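Local coordinates for single-stranded DNA-binding protein (Thermus thermophilus, PDB 2CWA) that binds single-stranded DNA and probably recruits partner proteins to it during DNA replication, recombination and repair, at residues F132-L137 with G193-G198; A151-G156 with V175-D180; H54-L59 with I99-L104; A13-P18 with D31-G36. All coordinates share one frame; numbering follows the deposited sequence.

Contact 1 of 4, residues F132-L137 with G193-G198; sequences FLMGNL and GLFVIG
Phe132 and Phe195 lie side by side on one face of an antiparallel strand pair, their side chains pointing the same way. Phe195 CZ lies near the plane of the Phe132 ring, at its edge, 4.2 Å from Phe132 CD1. Phe132 CG, anti to the carbonyl carbon (chi1 -71°), brings the ring over toward the 193-198 strand. Farther along the same CD1–CE1 side of the ring, Ile197 runs beside Phe132, with Ile197 CD1 3.8 Å from Phe132 CE1. Met134, modelled as selenomethionine, adds its SE at 4.3 Å from Phe195 CD1. The reverse face is aliphatic: Leu137 and Leu194 meet methyl to methyl, CD2 to CD2 at 3.9 Å, while Leu133 and Val196 pair through their CB atoms. Between the faces, Leu133 and Val196 exchange two backbone hydrogen bonds, Val196 N to Leu133 O being the shorter at 2.6 Å, and Gly135 and Leu194 exchange two more. Phe132–Ile197, Met134–Phe195 and Asn136–Gly193 are the non-hydrogen-bonded pairs. This joins strands 128-145 and 193-206 of the second OB (oligonucleotide-binding) domain. Leu155 and Leu157 of strand 151-161 and Leu223 of strand 222-224 pack on the aliphatic side; on the other, Leu5 of strand 5-22 touches Phe132, Met134 and Phe195, and backbone bonds from Phe132 to Arg7 and from Met134 to Leu5 bring the first domain's opening strand alongside.

Contact 2 of 4, residues A151-G156 with V175-D180; sequences AVARLG and VQAWRD
Ala151 O accepts a hydrogen bond from Arg179 N, 2.9 Å away and bent (140° at the hydrogen), where strand 169-178 gives way to a helix. At Val152 the two methyls divide the work on Trp178: CG1 sits over the centre of the indole six-membered ring, a CH-pi contact 4.0 Å from its centroid, and CG2 packs closely at CZ3. The CG1 methyl, anti to the backbone N, also touches Gln176 NE2. Ala153 and Ala177 exchange paired backbone bonds of 2.8 Å, Ala153 N to Ala177 O and Ala177 N to Ala153 O, their small CB groups on the reverse face. The pairing is part of the beta hairpin of strands 151-161 and 169-178 in the second OB domain. Arg154 runs extended beside Gln176, its guanidinium turned 50° from the amide plane, with NH1 3.4 Å from Gln176 CD. Gln176 OE1 is hydrogen-bonded to Arg217 NH1 of strand 212-220, while Arg154 packs along the amide. An alanine in place of Gln176 would probably leave Arg217 without this acceptor and the Arg154 guanidinium freer to turn. Leu155 and Val175 return to the reverse face, with Leu155 N bonded nearly along the C=O axis to Val175 O at 2.7 Å and Val175 N bonded back to Leu155 O in an almost straight bond (178° at the hydrogen).

Contact 3 of 4, residues H54-L59 with I99-L104; sequences HRVRLL and IRADFL
Strands 49-59 and 96-107 of the first OB domain run parallel here, a pairing that helps close the barrel of this fold. Arg57 takes both direct backbone bonds: its N donates to Ile99 O at 3.0 Å, and its O accepts from Ala101 N at 2.9 Å, the donor standing 46° above the carbonyl plane. Water 1 joins Arg55 O to Ile99 N. Inside, Ile99 CD1 rests against His54 and Ile99 CG2 meets Val56 CG2 at 3.8 Å; Leu58 CD1 packs on Leu104 CB, the side chains crossing at about a right angle. On the outer face Arg100 bends at chi2 (75°), which swings its guanidinium across Leu59: Leu59 CB lies over one face, and Leu59 CD1 is 3.4 Å from Arg100 NE. Arg100 NH1 also stands 3.0 Å from Asp102 OD1, a salt bridge by charge alone because the oxygen is well out of the guanidinium plane. An alanine in place of Arg100 would probably leave Leu59 without this cover and Asp102 with one counter-charge fewer, its OD2 still paired with Arg81. Just before the chain turns at Asp102, water 2 accepts from Leu59 N at 2.9 Å and donates to Ala101 O at 2.8 Å.

Contact 4 of 4, residues A13-P18 with D31-G36; sequences ALATRP and DLTLAG
Thr16 O accepts a hydrogen bond from water 3 at 2.7 Å, and the same water accepts from Thr33 N at 2.9 Å, bridging the two segments where they have drawn too far apart to bond directly. One step back the pairing is direct: Ala15 N donates to Thr33 O at 2.9 Å. Leu14 CA also comes near that carbonyl, in a CA-H...O contact. Further back still, Ala13 and Ala35 exchange two backbone bonds, Ala13 N to Ala35 O and Ala35 N to Ala13 O, which makes them a hydrogen-bonded antiparallel pair, with Leu14 and Leu34 the non-hydrogen-bonded pair beside it. These residues belong to the first beta hairpin of the amino-terminal OB domain, strands 5-22 and 28-39. The leucine face is built round Leu14: CG anti to the carbonyl carbon (chi1 -65°) brings CD2 onto two leucines of the partner strand, 3.9 Å from Leu32 CD2 and 3.9 Å from Leu34 CD1. Leu34 lies alongside Leu14, pointing the same way, whereas Leu32 is set obliquely to it. Val76 of strand 75-85 and Leu70 add to this cluster. On the other face the small groups meet: Ala15 CB lies 3.8 Å from Thr33 CG2, the methyl anti to the backbone N, and 4.2 Å from Ala35 CB. Beyond the water bridge the chain returns to the strand at Pro18, whose ring carbon CB rests 3.9 Å from Leu32 CG, while the neighbouring Asp31 carboxylate forms a salt bridge with Arg57.

Along the chain the order is contact 4, contact 3, then contact 1 with contact 2 falling within its span, so the first two belong to the amino-terminal OB domain and the last two to the second. Within each domain the contacts touch: contacts 3 and 4, with centres 11 Å apart, meet where strand 49-59 pairs with strand 28-39, and contacts 1 and 2, 13 Å apart, meet through Leu137 and Leu194 against Leu155, on strands 128-145, 193-206 and 151-161. Between domains the centres lie 21 to 29 Å apart without touching. Strands 5-22 and 128-145 pair directly, which joins two OB folds, the nucleic-acid-binding fold of this family, in one chain.

Contact 1 of 4, residues F132-L137 with G193-G198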
# COMPACT_ATOMS: atom_id res chain seq x y z
N PHE A 132 -5.87 -6.83 -0.88
CA PHE A 132 -6.51 -7.82 -1.73
C PHE A 132 -6.80 -7.14 -3.06
O PHE A 132 -7.46 -6.10 -3.09
CB PHE A 132 -7.85 -8.27 -1.12
CG PHE A 132 -7.71 -9.10 0.11
CD1 PHE A 132 -7.75 -10.49 0.03
CD2 PHE A 132 -7.55 -8.51 1.35
CE1 PHE A 132 -7.65 -11.27 1.18
CE2 PHE A 132 -7.44 -9.28 2.51
CZ PHE A 132 -7.49 -10.67 2.41
N LEU A 133 -6.33 -7.73 -4.15
CA LEU A 133 -6.56 -7.15 -5.47
C LEU A 133 -6.92 -8.22 -6.48
O LEU A 133 -6.48 -9.36 -6.39
CB LEU A 133 -5.30 -6.43 -5.97
CG LEU A 133 -4.78 -5.18 -5.25
CD1 LEU A 133 -3.42 -4.81 -5.83
CD2 LEU A 133 -5.77 -4.04 -5.42
N MSE A 134 -7.73 -7.83 -7.46
CA MSE A 134 -8.09 -8.74 -8.54
C MSE A 134 -8.37 -7.91 -9.78
O MSE A 134 -9.06 -6.88 -9.70
CB MSE A 134 -9.31 -9.60 -8.18
CG MSE A 134 -9.68 -10.60 -9.27
SE MSE A 134 -10.73 -12.13 -8.57
CE MSE A 134 -11.78 -11.18 -7.32
N GLY A 135 -7.82 -8.35 -10.90
CA GLY A 135 -7.99 -7.65 -12.16
C GLY A 135 -7.38 -8.50 -13.25
O GLY A 135 -7.36 -9.73 -13.15
N ASN A 136 -6.90 -7.86 -14.31
CA ASN A 136 -6.29 -8.57 -15.42
C ASN A 136 -4.91 -7.97 -15.73
O ASN A 136 -4.68 -6.79 -15.51
CB ASN A 136 -7.17 -8.46 -16.67
CG ASN A 136 -8.50 -9.19 -16.50
OD1 ASN A 136 -8.66 -10.32 -16.94
ND2 ASN A 136 -9.45 -8.53 -15.85
N LEU A 137 -4.01 -8.81 -16.24
CA LEU A 137 -2.67 -8.36 -16.58
C LEU A 137 -2.69 -7.46 -17.81
O LEU A 137 -3.35 -7.77 -18.81
CB LEU A 137 -1.75 -9.56 -16.85
CG LEU A 137 -1.44 -10.48 -15.67
CD1 LEU A 137 -0.47 -11.58 -16.12
CD2 LEU A 137 -0.82 -9.66 -14.54
N GLY A 193 -6.50 -13.23 -15.82
CA GLY A 193 -7.04 -12.65 -14.61
C GLY A 193 -6.00 -12.90 -13.53
O GLY A 193 -5.20 -13.83 -13.64
N LEU A 194 -5.99 -12.06 -12.50
CA LEU A 194 -5.04 -12.24 -11.41
C LEU A 194 -5.62 -11.79 -10.09
O LEU A 194 -6.15 -10.68 -9.97
CB LEU A 194 -3.74 -11.46 -11.68
CG LEU A 194 -2.66 -11.64 -10.59
CD1 LEU A 194 -2.17 -13.08 -10.62
CD2 LEU A 194 -1.50 -10.67 -10.80
N PHE A 195 -5.54 -12.68 -9.10
CA PHE A 195 -6.01 -12.41 -7.74
C PHE A 195 -4.74 -12.30 -6.91
O PHE A 195 -3.86 -13.17 -6.98
CB PHE A 195 -6.88 -13.56 -7.22
CG PHE A 195 -7.14 -13.51 -5.74
CD1 PHE A 195 -8.13 -12.68 -5.22
CD2 PHE A 195 -6.37 -14.27 -4.86
CE1 PHE A 195 -8.35 -12.61 -3.84
CE2 PHE A 195 -6.58 -14.21 -3.48
CZ PHE A 195 -7.58 -13.38 -2.97
N VAL A 196 -4.63 -11.23 -6.12
CA VAL A 196 -3.45 -11.01 -5.30
C VAL A 196 -3.73 -10.66 -3.86
O VAL A 196 -4.64 -9.89 -3.57
CB VAL A 196 -2.58 -9.85 -5.87
CG1 VAL A 196 -1.33 -9.66 -5.01
CG2 VAL A 196 -2.21 -10.12 -7.31
N ILE A 197 -2.94 -11.24 -2.97
CA ILE A 197 -3.00 -10.89 -1.56
C ILE A 197 -1.55 -10.46 -1.36
O ILE A 197 -0.63 -11.25 -1.60
CB ILE A 197 -3.29 -12.07 -0.62
CG1 ILE A 197 -4.68 -12.66 -0.90
CG2 ILE A 197 -3.22 -11.58 0.82
CD1 ILE A 197 -5.05 -13.79 0.05
N GLY A 198 -1.34 -9.21 -0.98
CA GLY A 198 0.03 -8.77 -0.81
C GLY A 198 0.21 -7.72 0.25
O GLY A 198 -0.67 -7.50 1.09

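Contact 2 of 4, residues A151-G156 with V175-D180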
# COMPACT_ATOMS: atom_id res chain seq x y z
N ALA A 151 14.45 -15.90 -8.28
CA ALA A 151 13.52 -15.42 -9.30
C ALA A 151 12.73 -14.22 -8.79
O ALA A 151 12.35 -14.15 -7.61
CB ALA A 151 12.57 -16.53 -9.72
N VAL A 152 12.48 -13.26 -9.67
CA VAL A 152 11.71 -12.07 -9.30
C VAL A 152 10.84 -11.73 -10.49
O VAL A 152 11.34 -11.53 -11.60
CB VAL A 152 12.61 -10.86 -8.99
CG1 VAL A 152 11.78 -9.78 -8.30
CG2 VAL A 152 13.77 -11.27 -8.12
N ALA A 153 9.53 -11.67 -10.26
CA ALA A 153 8.58 -11.37 -11.32
C ALA A 153 7.94 -10.02 -11.10
O ALA A 153 7.65 -9.63 -9.97
CB ALA A 153 7.49 -12.45 -11.37
N ARG A 154 7.72 -9.29 -12.19
CA ARG A 154 7.07 -8.00 -12.12
C ARG A 154 5.89 -8.06 -13.07
O ARG A 154 6.03 -8.42 -14.23
CB ARG A 154 8.05 -6.89 -12.48
CG ARG A 154 9.08 -6.66 -11.39
CD ARG A 154 10.08 -5.56 -11.74
NE ARG A 154 11.19 -5.54 -10.80
CZ ARG A 154 11.09 -5.18 -9.52
NH1 ARG A 154 9.92 -4.81 -9.03
NH2 ARG A 154 12.16 -5.22 -8.73
N LEU A 155 4.71 -7.74 -12.53
CA LEU A 155 3.46 -7.79 -13.29
C LEU A 155 2.75 -6.44 -13.29
O LEU A 155 2.90 -5.65 -12.36
CB LEU A 155 2.52 -8.82 -12.64
CG LEU A 155 3.05 -10.23 -12.33
CD1 LEU A 155 2.19 -10.88 -11.26
CD2 LEU A 155 3.07 -11.06 -13.59
N GLY A 156 1.97 -6.19 -14.34
CA GLY A 156 1.20 -4.96 -14.44
C GLY A 156 -0.26 -5.38 -14.33
O GLY A 156 -0.74 -6.17 -15.14
N VAL A 175 2.77 -5.12 -9.59
CA VAL A 175 2.85 -6.21 -8.62
C VAL A 175 4.15 -6.98 -8.79
O VAL A 175 4.48 -7.42 -9.89
CB VAL A 175 1.66 -7.18 -8.77
CG1 VAL A 175 1.69 -8.22 -7.67
CG2 VAL A 175 0.35 -6.39 -8.72
N GLN A 176 4.87 -7.15 -7.68
CA GLN A 176 6.15 -7.86 -7.69
C GLN A 176 6.05 -9.15 -6.87
O GLN A 176 5.44 -9.17 -5.80
CB GLN A 176 7.24 -6.95 -7.10
CG GLN A 176 8.59 -7.63 -6.86
CD GLN A 176 9.61 -6.67 -6.25
OE1 GLN A 176 9.26 -5.58 -5.80
NE2 GLN A 176 10.87 -7.08 -6.23
N ALA A 177 6.64 -10.22 -7.39
CA ALA A 177 6.61 -11.51 -6.69
C ALA A 177 8.01 -12.10 -6.64
O ALA A 177 8.83 -11.86 -7.53
CB ALA A 177 5.67 -12.46 -7.40
N TRP A 178 8.26 -12.89 -5.60
CA TRP A 178 9.57 -13.52 -5.40
C TRP A 178 9.56 -15.05 -5.39
O TRP A 178 8.53 -15.67 -5.12
CB TRP A 178 10.20 -13.04 -4.09
CG TRP A 178 10.59 -11.60 -4.07
CD1 TRP A 178 9.79 -10.53 -3.79
CD2 TRP A 178 11.89 -11.06 -4.35
NE1 TRP A 178 10.51 -9.36 -3.86
CE2 TRP A 178 11.80 -9.66 -4.20
CE3 TRP A 178 13.12 -11.63 -4.70
CZ2 TRP A 178 12.91 -8.82 -4.40
CZ3 TRP A 178 14.22 -10.79 -4.89
CH2 TRP A 178 14.10 -9.40 -4.74
N ARG A 179 10.72 -15.63 -5.69
CA ARG A 179 10.92 -17.08 -5.68
C ARG A 179 9.89 -17.93 -6.40
O ARG A 179 9.60 -17.71 -7.58
CB ARG A 179 11.07 -17.54 -4.23
CG ARG A 179 12.17 -16.80 -3.50
CD ARG A 179 12.25 -17.15 -2.04
NE ARG A 179 13.12 -16.22 -1.33
CZ ARG A 179 12.86 -14.92 -1.21
NH1 ARG A 179 11.76 -14.40 -1.74
NH2 ARG A 179 13.71 -14.13 -0.57
N ASP A 180 9.35 -18.93 -5.71
CA ASP A 180 8.38 -19.83 -6.33
C ASP A 180 7.19 -19.07 -6.89
O ASP A 180 6.70 -19.37 -7.98
CB ASP A 180 7.88 -20.87 -5.32
CG ASP A 180 9.00 -21.77 -4.80
OD1 ASP A 180 9.96 -22.02 -5.56
OD2 ASP A 180 8.90 -22.22 -3.65

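Contact 3 of 4, residues H54-L59 with I99-L104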
# COMPACT_ATOMS: atom_id res chain seq x y z
N HIS A 54 3.52 4.54 5.06
CA HIS A 54 2.53 4.73 4.02
C HIS A 54 1.66 5.95 4.26
O HIS A 54 1.12 6.13 5.35
CB HIS A 54 1.64 3.48 3.91
CG HIS A 54 2.30 2.34 3.20
ND1 HIS A 54 2.79 2.43 1.92
CD2 HIS A 54 2.54 1.06 3.60
CE1 HIS A 54 3.31 1.27 1.56
NE2 HIS A 54 3.17 0.42 2.56
N ARG A 55 1.56 6.79 3.24
CA ARG A 55 0.73 7.98 3.34
C ARG A 55 -0.70 7.57 2.99
O ARG A 55 -0.93 6.94 1.96
CB ARG A 55 1.21 9.07 2.38
CG ARG A 55 2.58 9.64 2.75
CD ARG A 55 2.89 10.91 1.97
NE ARG A 55 3.21 10.65 0.57
CZ ARG A 55 4.35 10.09 0.15
NH1 ARG A 55 5.27 9.72 1.03
NH2 ARG A 55 4.56 9.91 -1.15
N VAL A 56 -1.64 7.90 3.86
CA VAL A 56 -3.03 7.56 3.64
C VAL A 56 -3.87 8.82 3.69
O VAL A 56 -3.58 9.73 4.47
CB VAL A 56 -3.54 6.59 4.72
CG1 VAL A 56 -4.97 6.23 4.45
CG2 VAL A 56 -2.68 5.33 4.74
N ARG A 57 -4.90 8.89 2.87
CA ARG A 57 -5.76 10.06 2.84
C ARG A 57 -7.22 9.77 3.19
O ARG A 57 -7.88 8.97 2.54
CB ARG A 57 -5.71 10.72 1.46
CG ARG A 57 -6.75 11.82 1.27
CD ARG A 57 -6.46 12.63 0.01
NE ARG A 57 -5.25 13.43 0.15
CZ ARG A 57 -4.77 14.24 -0.78
NH1 ARG A 57 -5.40 14.36 -1.95
NH2 ARG A 57 -3.67 14.93 -0.56
N LEU A 58 -7.69 10.44 4.24
CA LEU A 58 -9.07 10.33 4.69
C LEU A 58 -9.79 11.56 4.15
O LEU A 58 -9.18 12.63 4.05
CB LEU A 58 -9.15 10.34 6.21
CG LEU A 58 -9.13 9.03 6.98
CD1 LEU A 58 -9.18 9.33 8.48
CD2 LEU A 58 -10.32 8.17 6.58
N LEU A 59 -11.07 11.43 3.80
CA LEU A 59 -11.84 12.56 3.28
C LEU A 59 -13.17 12.74 4.01
O LEU A 59 -13.61 11.87 4.76
CB LEU A 59 -12.14 12.38 1.79
CG LEU A 59 -11.02 12.26 0.75
CD1 LEU A 59 -11.64 12.07 -0.63
CD2 LEU A 59 -10.14 13.50 0.78
N ILE A 99 -3.14 5.80 -1.44
CA ILE A 99 -3.88 4.96 -0.52
C ILE A 99 -4.99 5.79 0.10
O ILE A 99 -4.75 6.69 0.90
CB ILE A 99 -2.98 4.42 0.61
CG1 ILE A 99 -1.84 3.61 0.01
CG2 ILE A 99 -3.81 3.57 1.57
CD1 ILE A 99 -0.74 3.29 1.01
N ARG A 100 -6.22 5.48 -0.29
CA ARG A 100 -7.39 6.18 0.21
C ARG A 100 -7.98 5.44 1.39
O ARG A 100 -8.35 4.27 1.28
CB ARG A 100 -8.43 6.27 -0.91
CG ARG A 100 -9.80 6.75 -0.47
CD ARG A 100 -9.84 8.25 -0.21
NE ARG A 100 -11.21 8.75 -0.20
CZ ARG A 100 -12.13 8.39 0.68
NH1 ARG A 100 -11.83 7.52 1.63
NH2 ARG A 100 -13.36 8.87 0.60
N ALA A 101 -8.05 6.10 2.54
CA ALA A 101 -8.63 5.48 3.73
C ALA A 101 -10.12 5.77 3.75
O ALA A 101 -10.52 6.92 3.73
CB ALA A 101 -7.99 6.04 4.97
N ASP A 102 -10.95 4.73 3.78
CA ASP A 102 -12.39 4.95 3.85
C ASP A 102 -12.78 5.12 5.31
O ASP A 102 -13.67 5.90 5.64
CB ASP A 102 -13.16 3.77 3.24
CG ASP A 102 -13.15 3.80 1.72
OD1 ASP A 102 -13.21 4.91 1.15
OD2 ASP A 102 -13.10 2.72 1.09
N PHE A 103 -12.08 4.40 6.18
CA PHE A 103 -12.34 4.43 7.61
C PHE A 103 -11.04 4.36 8.41
O PHE A 103 -10.08 3.74 7.98
CB PHE A 103 -13.18 3.22 8.02
CG PHE A 103 -14.54 3.18 7.40
CD1 PHE A 103 -15.58 3.93 7.93
CD2 PHE A 103 -14.79 2.35 6.31
CE1 PHE A 103 -16.86 3.86 7.37
CE2 PHE A 103 -16.06 2.27 5.75
CZ PHE A 103 -17.10 3.03 6.29
N LEU A 104 -11.04 4.99 9.58
CA LEU A 104 -9.90 4.93 10.48
C LEU A 104 -10.46 4.70 11.86
O LEU A 104 -11.50 5.27 12.22
CB LEU A 104 -9.08 6.23 10.46
CG LEU A 104 -7.92 6.22 11.47
CD1 LEU A 104 -6.77 7.09 10.97
CD2 LEU A 104 -8.39 6.69 12.84
O HOH W 1 -1.08 7.20 -0.52
O HOH W 2 -12.49 8.89 3.78

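Contact 4 of 4, residues A13-P18 with D31-G36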
# COMPACT_ATOMS: atom_id res chain seq x y z
N ALA A 13 1.49 2.81 13.46
CA ALA A 13 1.53 3.97 14.33
C ALA A 13 1.64 5.22 13.47
O ALA A 13 2.21 5.18 12.39
CB ALA A 13 2.74 3.88 15.27
N LEU A 14 1.07 6.32 13.93
CA LEU A 14 1.16 7.56 13.17
C LEU A 14 2.59 8.07 13.33
O LEU A 14 3.02 8.38 14.44
CB LEU A 14 0.18 8.60 13.70
CG LEU A 14 -1.29 8.23 13.54
CD1 LEU A 14 -2.15 9.39 14.00
CD2 LEU A 14 -1.57 7.89 12.08
N ALA A 15 3.33 8.12 12.22
CA ALA A 15 4.72 8.56 12.23
C ALA A 15 4.87 10.01 12.69
O ALA A 15 5.87 10.37 13.33
CB ALA A 15 5.32 8.39 10.84
N THR A 16 3.87 10.83 12.37
CA THR A 16 3.86 12.24 12.74
C THR A 16 2.42 12.67 12.96
O THR A 16 1.48 11.96 12.59
CB THR A 16 4.43 13.13 11.62
OG1 THR A 16 3.65 12.93 10.43
CG2 THR A 16 5.88 12.78 11.35
N ARG A 17 2.24 13.84 13.58
CA ARG A 17 0.90 14.36 13.80
C ARG A 17 0.31 14.59 12.41
O ARG A 17 0.96 15.16 11.54
CB ARG A 17 0.97 15.67 14.59
CG ARG A 17 -0.37 16.12 15.16
CD ARG A 17 -0.20 17.28 16.13
NE ARG A 17 -1.48 17.69 16.71
CZ ARG A 17 -2.24 16.91 17.48
NH1 ARG A 17 -1.84 15.67 17.76
NH2 ARG A 17 -3.39 17.36 17.95
N PRO A 18 -0.93 14.13 12.18
CA PRO A 18 -1.61 14.28 10.88
C PRO A 18 -1.85 15.72 10.41
O PRO A 18 -2.01 16.63 11.22
CB PRO A 18 -2.91 13.51 11.09
CG PRO A 18 -3.20 13.75 12.54
CD PRO A 18 -1.84 13.54 13.17
N ASP A 31 -4.47 13.89 5.74
CA ASP A 31 -3.39 13.04 5.28
C ASP A 31 -2.64 12.54 6.50
O ASP A 31 -2.26 13.32 7.38
CB ASP A 31 -2.45 13.80 4.35
CG ASP A 31 -3.06 14.04 2.98
OD1 ASP A 31 -3.70 13.11 2.45
OD2 ASP A 31 -2.89 15.15 2.44
N LEU A 32 -2.44 11.22 6.56
CA LEU A 32 -1.75 10.60 7.68
C LEU A 32 -0.62 9.73 7.15
O LEU A 32 -0.64 9.29 6.00
CB LEU A 32 -2.71 9.72 8.49
CG LEU A 32 -4.00 10.34 9.03
CD1 LEU A 32 -5.02 10.46 7.92
CD2 LEU A 32 -4.56 9.47 10.14
N THR A 33 0.38 9.49 7.98
CA THR A 33 1.49 8.64 7.59
C THR A 33 1.51 7.51 8.61
O THR A 33 1.71 7.74 9.80
CB THR A 33 2.84 9.40 7.65
OG1 THR A 33 2.80 10.51 6.75
CG2 THR A 33 3.99 8.48 7.23
N LEU A 34 1.25 6.29 8.13
CA LEU A 34 1.24 5.12 9.00
C LEU A 34 2.57 4.42 8.84
O LEU A 34 3.07 4.26 7.73
CB LEU A 34 0.11 4.16 8.64
CG LEU A 34 -1.26 4.45 9.26
CD1 LEU A 34 -1.77 5.80 8.75
CD2 LEU A 34 -2.24 3.33 8.91
N ALA A 35 3.14 4.00 9.96
CA ALA A 35 4.42 3.33 9.94
C ALA A 35 4.35 2.02 10.71
O ALA A 35 3.76 1.95 11.79
CB ALA A 35 5.50 4.24 10.55
N GLY A 36 4.96 0.99 10.14
CA GLY A 36 4.96 -0.31 10.78
C GLY A 36 6.11 -1.15 10.27
O GLY A 36 6.80 -0.80 9.31
O HOH W 3 0.50 11.41 10.13